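Local coordinates for protein methyltransferase (Pyrococcus horikoshii, PDB 1IXK) that probably transfers a methyl group from S-adenosyl-L-methionine to carbon 5 of cytidines in tRNA, at residues L242-C247 / E255-W260; I191-P196 / M226-K231; S107-V112 / L272-P277; R295-D300 / S305-A310; A123-A128 / S176-I181. All blocks are in the same frame, centred on the assembly; numbering follows the deposited sequence.

Contact 1 (L242-C247 / E255-W260)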
# COMPACT_ATOMS: atom_id res chain seq x y z
N LEU A 242 9.92 5.20 -7.88
CA LEU A 242 9.39 3.92 -7.45
C LEU A 242 8.83 4.11 -6.05
O LEU A 242 9.49 4.71 -5.20
CB LEU A 242 10.47 2.83 -7.44
CG LEU A 242 9.99 1.42 -7.05
CD1 LEU A 242 10.86 0.37 -7.72
CD2 LEU A 242 10.00 1.25 -5.54
N VAL A 243 7.61 3.65 -5.83
CA VAL A 243 7.03 3.75 -4.50
C VAL A 243 6.97 2.34 -3.95
O VAL A 243 6.45 1.43 -4.58
CB VAL A 243 5.62 4.39 -4.54
CG1 VAL A 243 4.91 4.15 -3.21
CG2 VAL A 243 5.74 5.88 -4.78
N TYR A 244 7.55 2.19 -2.77
CA TYR A 244 7.64 0.93 -2.06
C TYR A 244 6.73 0.96 -0.85
O TYR A 244 6.79 1.89 -0.05
CB TYR A 244 9.10 0.73 -1.62
CG TYR A 244 9.37 -0.50 -0.78
CD1 TYR A 244 9.12 -0.51 0.59
CD2 TYR A 244 9.90 -1.65 -1.36
CE1 TYR A 244 9.41 -1.63 1.37
CE2 TYR A 244 10.20 -2.77 -0.60
CZ TYR A 244 9.96 -2.76 0.77
OH TYR A 244 10.28 -3.86 1.51
N SER A 245 5.89 -0.05 -0.70
CA SER A 245 4.99 -0.09 0.44
C SER A 245 4.72 -1.50 0.91
O SER A 245 4.79 -2.45 0.12
CB SER A 245 3.66 0.61 0.10
OG SER A 245 2.96 -0.08 -0.92
N THR A 246 4.41 -1.64 2.19
CA THR A 246 4.09 -2.94 2.78
C THR A 246 3.05 -2.71 3.87
O THR A 246 2.79 -1.58 4.27
CB THR A 246 5.28 -3.59 3.49
OG1 THR A 246 5.43 -2.99 4.78
CG2 THR A 246 6.57 -3.43 2.69
N CYS A 247 2.47 -3.81 4.35
CA CYS A 247 1.50 -3.75 5.43
C CYS A 247 2.11 -4.51 6.60
O CYS A 247 1.44 -5.29 7.28
CB CYS A 247 0.18 -4.38 5.02
SG CYS A 247 -0.92 -3.20 4.17
N GLU A 255 12.24 -0.39 6.83
CA GLU A 255 13.44 0.44 6.94
C GLU A 255 14.73 -0.25 6.52
O GLU A 255 15.59 0.36 5.87
CB GLU A 255 13.59 0.95 8.38
CG GLU A 255 12.56 2.02 8.78
CD GLU A 255 11.26 1.45 9.32
OE1 GLU A 255 11.08 0.21 9.31
OE2 GLU A 255 10.41 2.25 9.75
N PHE A 256 14.89 -1.51 6.90
CA PHE A 256 16.10 -2.27 6.55
C PHE A 256 16.24 -2.44 5.04
O PHE A 256 17.35 -2.37 4.49
CB PHE A 256 16.06 -3.67 7.19
CG PHE A 256 16.39 -3.68 8.65
CD1 PHE A 256 16.39 -2.52 9.41
CD2 PHE A 256 16.68 -4.89 9.29
CE1 PHE A 256 16.67 -2.55 10.78
CE2 PHE A 256 16.96 -4.93 10.65
CZ PHE A 256 16.95 -3.75 11.40
N VAL A 257 15.13 -2.67 4.36
CA VAL A 257 15.15 -2.84 2.91
C VAL A 257 15.47 -1.51 2.25
O VAL A 257 16.25 -1.46 1.29
CB VAL A 257 13.79 -3.36 2.39
CG1 VAL A 257 13.82 -3.44 0.87
CG2 VAL A 257 13.49 -4.72 2.99
N ILE A 258 14.87 -0.44 2.76
CA ILE A 258 15.11 0.89 2.20
C ILE A 258 16.57 1.32 2.44
O ILE A 258 17.20 1.89 1.55
CB ILE A 258 14.14 1.93 2.81
CG1 ILE A 258 12.70 1.53 2.48
CG2 ILE A 258 14.41 3.32 2.23
CD1 ILE A 258 12.47 1.27 1.01
N GLN A 259 17.10 1.05 3.63
CA GLN A 259 18.49 1.41 3.91
C GLN A 259 19.40 0.64 2.95
O GLN A 259 20.37 1.18 2.41
CB GLN A 259 18.88 1.06 5.35
CG GLN A 259 20.32 1.45 5.67
CD GLN A 259 20.53 2.96 5.66
OE1 GLN A 259 19.99 3.67 6.50
NE2 GLN A 259 21.29 3.45 4.70
N TRP A 260 19.08 -0.63 2.74
CA TRP A 260 19.86 -1.46 1.83
C TRP A 260 19.83 -0.85 0.44
O TRP A 260 20.86 -0.77 -0.23
CB TRP A 260 19.30 -2.88 1.79
CG TRP A 260 19.93 -3.71 0.71
CD1 TRP A 260 21.23 -4.15 0.66
CD2 TRP A 260 19.31 -4.15 -0.50
NE1 TRP A 260 21.45 -4.84 -0.51
CE2 TRP A 260 20.28 -4.86 -1.24
CE3 TRP A 260 18.02 -4.01 -1.03
CZ2 TRP A 260 20.01 -5.43 -2.48
CZ3 TRP A 260 17.74 -4.58 -2.27
CH2 TRP A 260 18.74 -5.28 -2.98
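Tyr-244, on strand 240-246 of the central sheet, packs its ring against Val-257 and Ile-258 of helix 255-264 in a buried, apolar strand-to-helix contact. No hydrogen bond crosses it. With CG anti to the backbone N (chi1 176°), the ring extends far enough for its face to meet Ile-258 and its hydroxyl end Val-257. Ile-258 supplies a CH-pi contact: its CD1 lies over one ring face, 4.2 Å from the centroid of Tyr-244 and offset toward the rim, nearest CD1 of the ring at 3.8 Å. The two reach toward each other from opposite sides and overlap. Val-257 meets the phenol end instead, set crosswise to the tyrosine, and both of its methyls, CG1 and CG2, lie 3.6 Å from Tyr-244 OH. That hydroxyl is not left to carbon alone, for it is hydrogen-bonded to Glu-253 O, just ahead of the helix. Leu-229 of helix 215-235 also touches Val-257, so two helices pack together on this side of the sheet. Just beyond the strand, Cys-247, the predicted nucleophile, is seen in a disulfide with Cys-197. Such helix-on-sheet layering is characteristic of the Rossmann-like class I methyltransferase fold.

Contact 2 (I191-P196 / M226-K231)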
# COMPACT_ATOMS: atom_id res chain seq x y z
N ILE A 191 7.14 3.14 -11.02
CA ILE A 191 6.94 1.76 -10.59
C ILE A 191 6.28 1.70 -9.22
O ILE A 191 6.68 2.39 -8.29
CB ILE A 191 8.27 0.99 -10.52
CG1 ILE A 191 8.87 0.89 -11.93
CG2 ILE A 191 8.05 -0.41 -9.92
CD1 ILE A 191 10.14 0.11 -12.01
N LEU A 192 5.24 0.88 -9.11
CA LEU A 192 4.54 0.70 -7.84
C LEU A 192 4.91 -0.68 -7.32
O LEU A 192 4.60 -1.69 -7.95
CB LEU A 192 3.02 0.78 -8.03
CG LEU A 192 2.20 0.82 -6.73
CD1 LEU A 192 2.47 2.14 -6.00
CD2 LEU A 192 0.71 0.69 -7.05
N LEU A 193 5.60 -0.72 -6.18
CA LEU A 193 6.00 -1.99 -5.56
C LEU A 193 5.25 -2.08 -4.25
O LEU A 193 5.77 -1.72 -3.19
CB LEU A 193 7.51 -2.03 -5.32
CG LEU A 193 8.06 -3.26 -4.59
CD1 LEU A 193 7.49 -4.56 -5.18
CD2 LEU A 193 9.57 -3.24 -4.68
N ASP A 194 4.02 -2.57 -4.35
CA ASP A 194 3.13 -2.71 -3.21
C ASP A 194 2.99 -4.17 -2.82
O ASP A 194 2.58 -5.00 -3.63
CB ASP A 194 1.76 -2.13 -3.54
CG ASP A 194 1.23 -2.61 -4.89
OD1 ASP A 194 0.01 -2.91 -4.98
OD2 ASP A 194 2.01 -2.68 -5.87
N ALA A 195 3.32 -4.49 -1.57
CA ALA A 195 3.21 -5.86 -1.09
C ALA A 195 1.79 -6.12 -0.59
O ALA A 195 1.10 -5.20 -0.16
CB ALA A 195 4.21 -6.10 0.03
N PRO A 196 1.34 -7.38 -0.64
CA PRO A 196 -0.01 -7.73 -0.18
C PRO A 196 -0.22 -7.25 1.25
O PRO A 196 0.66 -7.41 2.10
CB PRO A 196 -0.02 -9.25 -0.28
CG PRO A 196 0.89 -9.52 -1.44
CD PRO A 196 2.04 -8.57 -1.16
N MSE A 226 13.55 -7.43 -1.28
CA MSE A 226 14.82 -6.97 -1.80
C MSE A 226 14.92 -7.33 -3.29
O MSE A 226 15.31 -6.51 -4.11
CB MSE A 226 15.99 -7.60 -1.02
CG MSE A 226 16.16 -7.07 0.42
SE MSE A 226 17.40 -7.98 1.39
CE MSE A 226 18.91 -7.54 0.56
N ARG A 227 14.57 -8.57 -3.63
CA ARG A 227 14.64 -9.02 -5.02
C ARG A 227 13.74 -8.18 -5.90
O ARG A 227 14.13 -7.76 -6.99
CB ARG A 227 14.21 -10.48 -5.15
CG ARG A 227 15.18 -11.50 -4.60
CD ARG A 227 14.60 -12.91 -4.72
NE ARG A 227 15.47 -13.91 -4.14
CZ ARG A 227 16.63 -14.31 -4.67
NH1 ARG A 227 17.04 -13.78 -5.82
NH2 ARG A 227 17.37 -15.22 -4.06
N LEU A 228 12.51 -7.95 -5.44
CA LEU A 228 11.55 -7.16 -6.20
C LEU A 228 12.01 -5.72 -6.38
O LEU A 228 11.93 -5.16 -7.47
CB LEU A 228 10.18 -7.19 -5.50
CG LEU A 228 9.46 -8.55 -5.54
CD1 LEU A 228 8.31 -8.57 -4.55
CD2 LEU A 228 8.98 -8.81 -6.95
N LEU A 229 12.51 -5.12 -5.30
CA LEU A 229 12.97 -3.74 -5.36
C LEU A 229 14.14 -3.59 -6.32
O LEU A 229 14.22 -2.61 -7.07
CB LEU A 229 13.36 -3.27 -3.96
CG LEU A 229 13.83 -1.82 -3.83
CD1 LEU A 229 12.77 -0.87 -4.39
CD2 LEU A 229 14.10 -1.52 -2.36
N GLU A 230 15.06 -4.56 -6.32
CA GLU A 230 16.19 -4.50 -7.23
C GLU A 230 15.73 -4.62 -8.69
O GLU A 230 16.20 -3.88 -9.55
CB GLU A 230 17.21 -5.59 -6.91
CG GLU A 230 18.34 -5.70 -7.92
CD GLU A 230 19.56 -6.41 -7.36
OE1 GLU A 230 19.40 -7.33 -6.54
OE2 GLU A 230 20.69 -6.04 -7.76
N LYS A 231 14.81 -5.54 -8.97
CA LYS A 231 14.32 -5.70 -10.34
C LYS A 231 13.58 -4.43 -10.79
O LYS A 231 13.68 -4.02 -11.95
CB LYS A 231 13.38 -6.90 -10.46
CG LYS A 231 14.03 -8.26 -10.22
CD LYS A 231 15.24 -8.49 -11.14
CE LYS A 231 14.85 -8.38 -12.61
NZ LYS A 231 16.02 -8.56 -13.52
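Leu-193 reaches from strand 188-194 to the backbone and side chains of Leu-228 and Leu-229 on helix 215-235, and the path along the strand shows how one residue in an alternating series comes to carry a contact. Ile-191 points toward the helix but stays short of touching the segment 226-231; it packs on Leu-242 and, further along the same helix, on Val-235. Leu-192 belongs to the other face of the sheet. At Leu-193 the side chain turns to the helix again, with CG anti to the backbone N (chi1 175°), and its two methyls divide the work. CD1 meets Leu-228 CB at 3.8 Å and Leu-228 CD1 at 4.1 Å. CD2 presses onto the helix backbone itself, 3.5 Å from Leu-229 CA, and also reaches Leu-229 CB at 3.9 Å. The fork of the leucine thus spans two successive helix residues. Next comes Asp-194, predicted to bind S-adenosyl-L-methionine, which lies on the other face of the strand, close to Asp-124, with Lys-132 as a long, weak ion partner. Beyond it the strand gives way to a loop at Ala-195, which packs on Gln-225. Since the side chains that meet are aliphatic and no hydrogen bond crosses, the contact implies cohesion by shape and exclusion of water, with the charge of Asp-194 kept to the face away from Leu-193.

Contact 3 (S107-V112 / L272-P277)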
# COMPACT_ATOMS: atom_id res chain seq x y z
N SER A 107 -4.43 1.33 1.34
CA SER A 107 -4.11 0.90 -0.01
C SER A 107 -4.23 2.03 -1.04
O SER A 107 -3.78 1.90 -2.17
CB SER A 107 -5.00 -0.29 -0.42
OG SER A 107 -6.36 0.10 -0.53
N MSE A 108 -4.84 3.15 -0.64
CA MSE A 108 -5.00 4.29 -1.53
C MSE A 108 -3.75 5.17 -1.56
O MSE A 108 -3.50 5.88 -2.53
CB MSE A 108 -6.19 5.15 -1.08
CG MSE A 108 -7.55 4.47 -1.16
SE MSE A 108 -8.93 5.58 -0.68
CE MSE A 108 -10.18 4.37 -0.24
N TYR A 109 -2.94 5.08 -0.51
CA TYR A 109 -1.74 5.90 -0.41
C TYR A 109 -0.67 5.68 -1.50
O TYR A 109 -0.24 6.63 -2.14
CB TYR A 109 -1.10 5.72 0.98
CG TYR A 109 -0.21 6.86 1.44
CD1 TYR A 109 0.27 7.81 0.55
CD2 TYR A 109 0.19 6.96 2.78
CE1 TYR A 109 1.12 8.84 0.96
CE2 TYR A 109 1.04 7.98 3.21
CZ TYR A 109 1.50 8.91 2.29
OH TYR A 109 2.34 9.92 2.70
N PRO A 110 -0.25 4.42 -1.72
CA PRO A 110 0.77 4.13 -2.74
C PRO A 110 0.55 4.72 -4.13
O PRO A 110 1.42 5.41 -4.66
CB PRO A 110 0.84 2.60 -2.74
CG PRO A 110 0.57 2.27 -1.31
CD PRO A 110 -0.61 3.18 -1.00
N PRO A 111 -0.63 4.47 -4.74
CA PRO A 111 -0.85 5.03 -6.07
C PRO A 111 -0.78 6.55 -6.10
O PRO A 111 -0.20 7.14 -7.01
CB PRO A 111 -2.26 4.54 -6.43
CG PRO A 111 -2.47 3.35 -5.56
CD PRO A 111 -1.79 3.70 -4.28
N VAL A 112 -1.39 7.19 -5.10
CA VAL A 112 -1.40 8.64 -5.02
C VAL A 112 0.02 9.18 -4.83
O VAL A 112 0.41 10.15 -5.46
CB VAL A 112 -2.32 9.12 -3.87
CG1 VAL A 112 -2.27 10.64 -3.76
CG2 VAL A 112 -3.75 8.67 -4.12
N LEU A 272 7.39 12.55 1.87
CA LEU A 272 6.00 12.11 1.82
C LEU A 272 5.32 12.83 2.98
O LEU A 272 5.89 12.97 4.06
CB LEU A 272 5.89 10.60 1.99
CG LEU A 272 6.32 9.81 0.75
CD1 LEU A 272 6.33 8.32 1.07
CD2 LEU A 272 5.37 10.10 -0.40
N LYS A 273 4.09 13.28 2.76
CA LYS A 273 3.36 14.05 3.76
C LYS A 273 2.65 13.36 4.92
O LYS A 273 2.80 13.78 6.07
CB LYS A 273 2.36 14.97 3.05
CG LYS A 273 1.71 16.01 3.96
CD LYS A 273 0.70 16.86 3.20
CE LYS A 273 0.29 18.08 4.01
NZ LYS A 273 -0.15 17.71 5.39
N TYR A 274 1.90 12.31 4.64
CA TYR A 274 1.13 11.67 5.70
C TYR A 274 1.74 10.52 6.46
O TYR A 274 2.60 9.80 5.95
CB TYR A 274 -0.23 11.25 5.14
CG TYR A 274 -0.93 12.39 4.44
CD1 TYR A 274 -0.74 12.62 3.08
CD2 TYR A 274 -1.74 13.27 5.15
CE1 TYR A 274 -1.34 13.71 2.44
CE2 TYR A 274 -2.33 14.36 4.53
CZ TYR A 274 -2.13 14.57 3.18
OH TYR A 274 -2.71 15.66 2.57
N GLY A 275 1.28 10.35 7.70
CA GLY A 275 1.76 9.29 8.56
C GLY A 275 2.83 9.81 9.50
O GLY A 275 3.06 11.02 9.60
N GLU A 276 3.48 8.89 10.21
CA GLU A 276 4.53 9.25 11.13
C GLU A 276 5.87 8.95 10.45
O GLU A 276 5.93 8.18 9.49
CB GLU A 276 4.39 8.46 12.43
CG GLU A 276 3.20 8.89 13.27
CD GLU A 276 2.96 8.00 14.47
OE1 GLU A 276 3.93 7.71 15.20
OE2 GLU A 276 1.80 7.59 14.68
N PRO A 277 6.95 9.56 10.94
CA PRO A 277 8.27 9.32 10.34
C PRO A 277 8.66 7.86 10.50
O PRO A 277 8.32 7.24 11.51
CB PRO A 277 9.19 10.23 11.16
CG PRO A 277 8.27 11.30 11.67
CD PRO A 277 7.04 10.53 12.04
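Tyr-109 stretches from helix 105-114 to the loop leading into strand 276-277, where its phenol end meets Tyr-274 and Leu-272. The helix residue buries more surface here than any other. Its CG stands anti to the backbone N (chi1 -157°), and the ring runs out from the helix so that the hydroxyl arrives at the backbone of the loop. There Tyr-109 OH donates a hydrogen bond to Tyr-274 O, rather long at 3.3 Å. It meets the carbonyl from the side, with a C=O...donor angle of 110°, and is tilted 22° from the carbonyl plane. The same carbonyl oxygen lies in the plane of the Tyr-109 ring, at its edge, 3.6 Å from CE2. The amide N of Tyr-274 is close as well, 3.1 Å from Tyr-109 OH.

Tyr-274 adds its CB, 4.0 Å from Tyr-109 CE2, while its own ring turns an edge to the tyrosine hydroxyl and carries Lys-273 CG over the centre of one face. The contact joins segments about 160 residues apart in the chain, a helix that precedes the first strand of the Rossmann-like sheet and a loop after strand 267-270. Trp-75 stacks on the Tyr-109 ring and touches Tyr-274, and Phe-307 and Ile-309 of strand 307-314 pack against Tyr-109 too. Leu-272, the third participant, points toward the helix and sets its CB 3.7 Å from Tyr-109 OH, so that the hydroxyl has an aliphatic neighbour beside its polar ones.

Contact 4 (R295-D300 / S305-A310)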
# COMPACT_ATOMS: atom_id res chain seq x y z
N ARG A 295 7.42 6.90 5.52
CA ARG A 295 6.35 7.06 6.49
C ARG A 295 5.75 5.74 6.96
O ARG A 295 5.87 4.72 6.30
CB ARG A 295 5.21 7.90 5.90
CG ARG A 295 5.66 9.09 5.07
CD ARG A 295 6.56 10.01 5.86
NE ARG A 295 5.85 10.68 6.95
CZ ARG A 295 6.44 11.47 7.84
NH1 ARG A 295 7.75 11.69 7.76
NH2 ARG A 295 5.74 12.05 8.80
N ARG A 296 5.09 5.79 8.11
CA ARG A 296 4.41 4.64 8.68
C ARG A 296 3.03 5.05 9.17
O ARG A 296 2.85 6.16 9.69
CB ARG A 296 5.18 4.08 9.88
CG ARG A 296 6.28 3.08 9.53
CD ARG A 296 6.99 2.64 10.81
NE ARG A 296 7.99 1.61 10.56
CZ ARG A 296 7.85 0.34 10.93
NH1 ARG A 296 6.75 -0.05 11.56
NH2 ARG A 296 8.82 -0.53 10.69
N LEU A 297 2.06 4.16 8.98
CA LEU A 297 0.70 4.39 9.45
C LEU A 297 0.51 3.35 10.54
O LEU A 297 0.91 2.19 10.38
CB LEU A 297 -0.32 4.18 8.34
CG LEU A 297 -0.32 5.18 7.18
CD1 LEU A 297 -1.40 4.79 6.17
CD2 LEU A 297 -0.57 6.59 7.71
N TYR A 298 -0.07 3.76 11.66
CA TYR A 298 -0.30 2.86 12.79
C TYR A 298 -1.79 2.70 13.07
O TYR A 298 -2.55 3.66 13.01
CB TYR A 298 0.40 3.42 14.02
CG TYR A 298 1.91 3.37 13.94
CD1 TYR A 298 2.59 2.17 14.10
CD2 TYR A 298 2.65 4.53 13.72
CE1 TYR A 298 3.98 2.12 14.05
CE2 TYR A 298 4.04 4.49 13.66
CZ TYR A 298 4.70 3.28 13.83
OH TYR A 298 6.07 3.23 13.80
N PRO A 299 -2.21 1.47 13.39
CA PRO A 299 -3.62 1.20 13.67
C PRO A 299 -4.18 1.92 14.89
O PRO A 299 -5.38 2.07 15.02
CB PRO A 299 -3.65 -0.32 13.83
CG PRO A 299 -2.29 -0.63 14.38
CD PRO A 299 -1.40 0.25 13.54
N ASP A 300 -3.30 2.39 15.77
CA ASP A 300 -3.77 3.08 16.97
C ASP A 300 -4.05 4.56 16.74
O ASP A 300 -4.66 5.22 17.59
CB ASP A 300 -2.78 2.89 18.13
CG ASP A 300 -1.44 3.57 17.89
OD1 ASP A 300 -1.02 3.70 16.72
OD2 ASP A 300 -0.80 3.96 18.90
N SER A 305 -4.27 -0.63 8.82
CA SER A 305 -3.43 -1.73 9.26
C SER A 305 -2.05 -1.10 9.43
O SER A 305 -1.86 0.06 9.07
CB SER A 305 -3.35 -2.82 8.19
OG SER A 305 -4.63 -3.27 7.80
N GLY A 306 -1.09 -1.84 9.98
CA GLY A 306 0.25 -1.30 10.10
C GLY A 306 0.69 -1.09 8.66
O GLY A 306 0.51 -1.98 7.84
N PHE A 307 1.26 0.07 8.36
CA PHE A 307 1.63 0.39 6.98
C PHE A 307 2.98 1.12 6.90
O PHE A 307 3.35 1.85 7.82
CB PHE A 307 0.51 1.27 6.41
CG PHE A 307 0.69 1.66 4.97
CD1 PHE A 307 0.35 0.78 3.95
CD2 PHE A 307 1.15 2.93 4.65
CE1 PHE A 307 0.45 1.17 2.61
CE2 PHE A 307 1.25 3.33 3.32
CZ PHE A 307 0.90 2.44 2.30
N PHE A 308 3.71 0.92 5.81
CA PHE A 308 5.00 1.57 5.59
C PHE A 308 5.08 1.96 4.13
O PHE A 308 4.69 1.19 3.25
CB PHE A 308 6.15 0.59 5.89
CG PHE A 308 7.51 1.13 5.54
CD1 PHE A 308 8.18 2.00 6.40
CD2 PHE A 308 8.14 0.76 4.35
CE1 PHE A 308 9.45 2.49 6.09
CE2 PHE A 308 9.42 1.25 4.02
CZ PHE A 308 10.07 2.11 4.90
N ILE A 309 5.58 3.16 3.86
CA ILE A 309 5.69 3.61 2.49
C ILE A 309 6.90 4.51 2.30
O ILE A 309 7.19 5.35 3.15
CB ILE A 309 4.42 4.38 2.04
CG1 ILE A 309 4.58 4.81 0.57
CG2 ILE A 309 4.20 5.59 2.94
CD1 ILE A 309 3.31 5.42 -0.03
N ALA A 310 7.59 4.33 1.17
CA ALA A 310 8.76 5.14 0.85
C ALA A 310 8.72 5.52 -0.62
O ALA A 310 8.34 4.71 -1.47
CB ALA A 310 10.04 4.37 1.15
O HOH W 1 3.95 0.85 10.72
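Gly-306 and Pro-299 meet where the two strands of a hairpin begin to separate, Pro-299 CD lying 4.1 Å from Gly-306 CA. One residue on, Phe-307 pairs with Leu-297: the amide and carbonyl of each are bonded to those of the other, Leu-297 N to Phe-307 O and Phe-307 N to Leu-297 O, both at 2.9 Å. A water also donates to Phe-307 O and weakly accepts from Arg-296 NH1. With Phe-307 CG anti to its backbone N (chi1 -178°) and Leu-297 CG beside its own (chi1 -68°), the two run alongside each other out of the same face, Leu-297 CD1 3.5 Å from Phe-307 CD2. Trimming Leu-297 to an alanine is likely to strip one side of the Phe-307 ring of its methyl partner, with a gap beside CD2. Strands 295-297 and 307-310 thus form an antiparallel beta hairpin, running at 159° to each other, whose longer strand joins the central sheet. Phe-308, in the non-hydrogen-bonded pair, turns to the other face and receives Arg-296 CG at its ring edge, 3.8 Å from CD1; the extended arginine goes on to a salt bridge with Glu-255. At Ile-309 the ladder resumes: Arg-295 N bonds to Ile-309 O at 2.8 Å and Ile-309 N to Arg-295 O at 2.9 Å, while Ile-309 CG2 packs on Arg-295 CB.

Contact 5 (A123-A128 / S176-I181)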
# COMPACT_ATOMS: atom_id res chain seq x y z
N ALA A 123 4.46 0.57 -14.17
CA ALA A 123 4.34 -0.84 -13.85
C ALA A 123 3.86 -1.03 -12.41
O ALA A 123 4.28 -0.31 -11.51
CB ALA A 123 5.68 -1.55 -14.04
N ASP A 124 2.94 -1.97 -12.21
CA ASP A 124 2.46 -2.31 -10.87
C ASP A 124 3.09 -3.68 -10.65
O ASP A 124 2.76 -4.63 -11.35
CB ASP A 124 0.94 -2.42 -10.84
CG ASP A 124 0.41 -2.61 -9.42
OD1 ASP A 124 1.19 -3.06 -8.55
OD2 ASP A 124 -0.79 -2.33 -9.18
N MSE A 125 4.02 -3.78 -9.71
CA MSE A 125 4.69 -5.05 -9.46
C MSE A 125 4.00 -5.93 -8.43
O MSE A 125 4.59 -6.89 -7.93
CB MSE A 125 6.14 -4.79 -9.05
CG MSE A 125 7.05 -4.35 -10.20
SE MSE A 125 8.74 -4.09 -9.65
CE MSE A 125 9.33 -5.83 -9.56
N ALA A 126 2.75 -5.61 -8.12
CA ALA A 126 1.98 -6.38 -7.13
C ALA A 126 1.83 -7.84 -7.54
O ALA A 126 1.82 -8.17 -8.73
CB ALA A 126 0.61 -5.76 -6.94
N ALA A 127 1.72 -8.71 -6.55
CA ALA A 127 1.53 -10.13 -6.81
C ALA A 127 0.08 -10.33 -7.23
O ALA A 127 -0.23 -11.20 -8.04
CB ALA A 127 1.83 -10.94 -5.55
N ALA A 128 -0.80 -9.52 -6.66
CA ALA A 128 -2.22 -9.58 -6.98
C ALA A 128 -2.73 -8.21 -7.40
O ALA A 128 -3.38 -7.51 -6.63
CB ALA A 128 -3.00 -10.08 -5.77
N SER A 176 2.31 -13.81 -15.47
CA SER A 176 3.69 -14.10 -15.09
C SER A 176 3.97 -13.36 -13.79
O SER A 176 3.13 -12.59 -13.31
CB SER A 176 4.64 -13.62 -16.19
OG SER A 176 6.00 -13.73 -15.82
N SER A 177 5.15 -13.59 -13.21
CA SER A 177 5.54 -12.91 -11.98
C SER A 177 6.20 -11.59 -12.37
O SER A 177 6.88 -11.50 -13.39
CB SER A 177 6.55 -13.77 -11.21
OG SER A 177 7.18 -13.02 -10.19
N SER A 178 6.01 -10.55 -11.55
CA SER A 178 6.61 -9.26 -11.86
C SER A 178 8.13 -9.32 -11.84
O SER A 178 8.81 -8.40 -12.29
CB SER A 178 6.11 -8.18 -10.89
OG SER A 178 6.39 -8.53 -9.55
N LEU A 179 8.68 -10.41 -11.31
CA LEU A 179 10.13 -10.57 -11.26
C LEU A 179 10.72 -10.70 -12.67
O LEU A 179 11.92 -10.51 -12.86
CB LEU A 179 10.52 -11.79 -10.42
CG LEU A 179 10.44 -11.61 -8.90
CD1 LEU A 179 10.75 -12.93 -8.21
CD2 LEU A 179 11.42 -10.55 -8.45
N HIS A 180 9.86 -11.00 -13.64
CA HIS A 180 10.29 -11.15 -15.03
C HIS A 180 10.13 -9.83 -15.79
O HIS A 180 10.30 -9.79 -17.01
CB HIS A 180 9.45 -12.22 -15.74
CG HIS A 180 9.57 -13.58 -15.14
ND1 HIS A 180 10.73 -14.32 -15.19
CD2 HIS A 180 8.67 -14.35 -14.47
CE1 HIS A 180 10.55 -15.48 -14.58
NE2 HIS A 180 9.30 -15.52 -14.14
N ILE A 181 9.82 -8.76 -15.08
CA ILE A 181 9.62 -7.46 -15.70
C ILE A 181 10.78 -7.05 -16.61
O ILE A 181 10.58 -6.42 -17.64
CB ILE A 181 9.35 -6.38 -14.63
CG1 ILE A 181 8.82 -5.10 -15.29
CG2 ILE A 181 10.61 -6.10 -13.83
CD1 ILE A 181 8.23 -4.11 -14.31
O HOH W 2 3.51 -10.58 -9.91
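The loop that follows the first strand of the Rossmann-like domain, residues predicted to bind S-adenosyl-L-methionine among them, is held from one flank by Ser-178 and Ile-181 of a short 3-10 turn. Ser-178 OG donates a hydrogen bond of 2.9 Å to Met-125 O, approaching at a C=O...donor angle of 120° and tilted 32° from the carbonyl plane. Ser-178 OG is flanked by both N and C of its own backbone (chi1 58°), a rotation that turns it to the loop. Around this bond the selenomethionine side chain of Met-125 closes in, its CB 3.8 Å from Ser-178 OG and its CE 3.8 Å from Ser-178 O. A water makes a second bridge, donating to Ala-126 O and accepting from Ser-178 N at 3.0 Å. With an alanine in place of Ser-178, Met-125 O is likely to lose its hydroxyl donor and the start of the loop to be less firmly fixed. Further back, Ile-181 CD1 reaches Ala-123 CB at 3.6 Å, an apolar end to the contact. Each segment also has a turn of its own: Asp-124 OD1 accepts from Ala-126 N in an Asx turn, and Ser-177 OG from Leu-179 N in an ST turn. A strand passing into a tight loop and then a helix, here with Ala-126 to Lys-132 as the predicted cofactor contacts, is typical of the cofactor site in class I methyltransferases.

Overall arrangement
The five contacts illustrate how one sheet can organise a whole domain. Contacts 5, 2 and 1 sit on successive neighbouring strands, 121-124, 188-194 and 240-246, with centres 8 Å apart from 5 to 2 and again from 2 to 1; Val-243 O to Leu-193 N (2.8 Å) is a probable hydrogen bond between the latter two. Contact 4 continues the sheet beside contact 1, and a salt bridge, Glu-255 OE2 to Arg-296 NE at 2.6 Å, joins them. Contact 3 meets contact 4 through a probable hydrogen bond, Glu-276 N to Arg-296 O (2.8 Å). The predicted cofactor site involves contacts 2 and 5, while Phe-307 of contact 4 lies about 4 Å, side chain to side chain, from Cys-247 of contact 1, the predicted nucleophile.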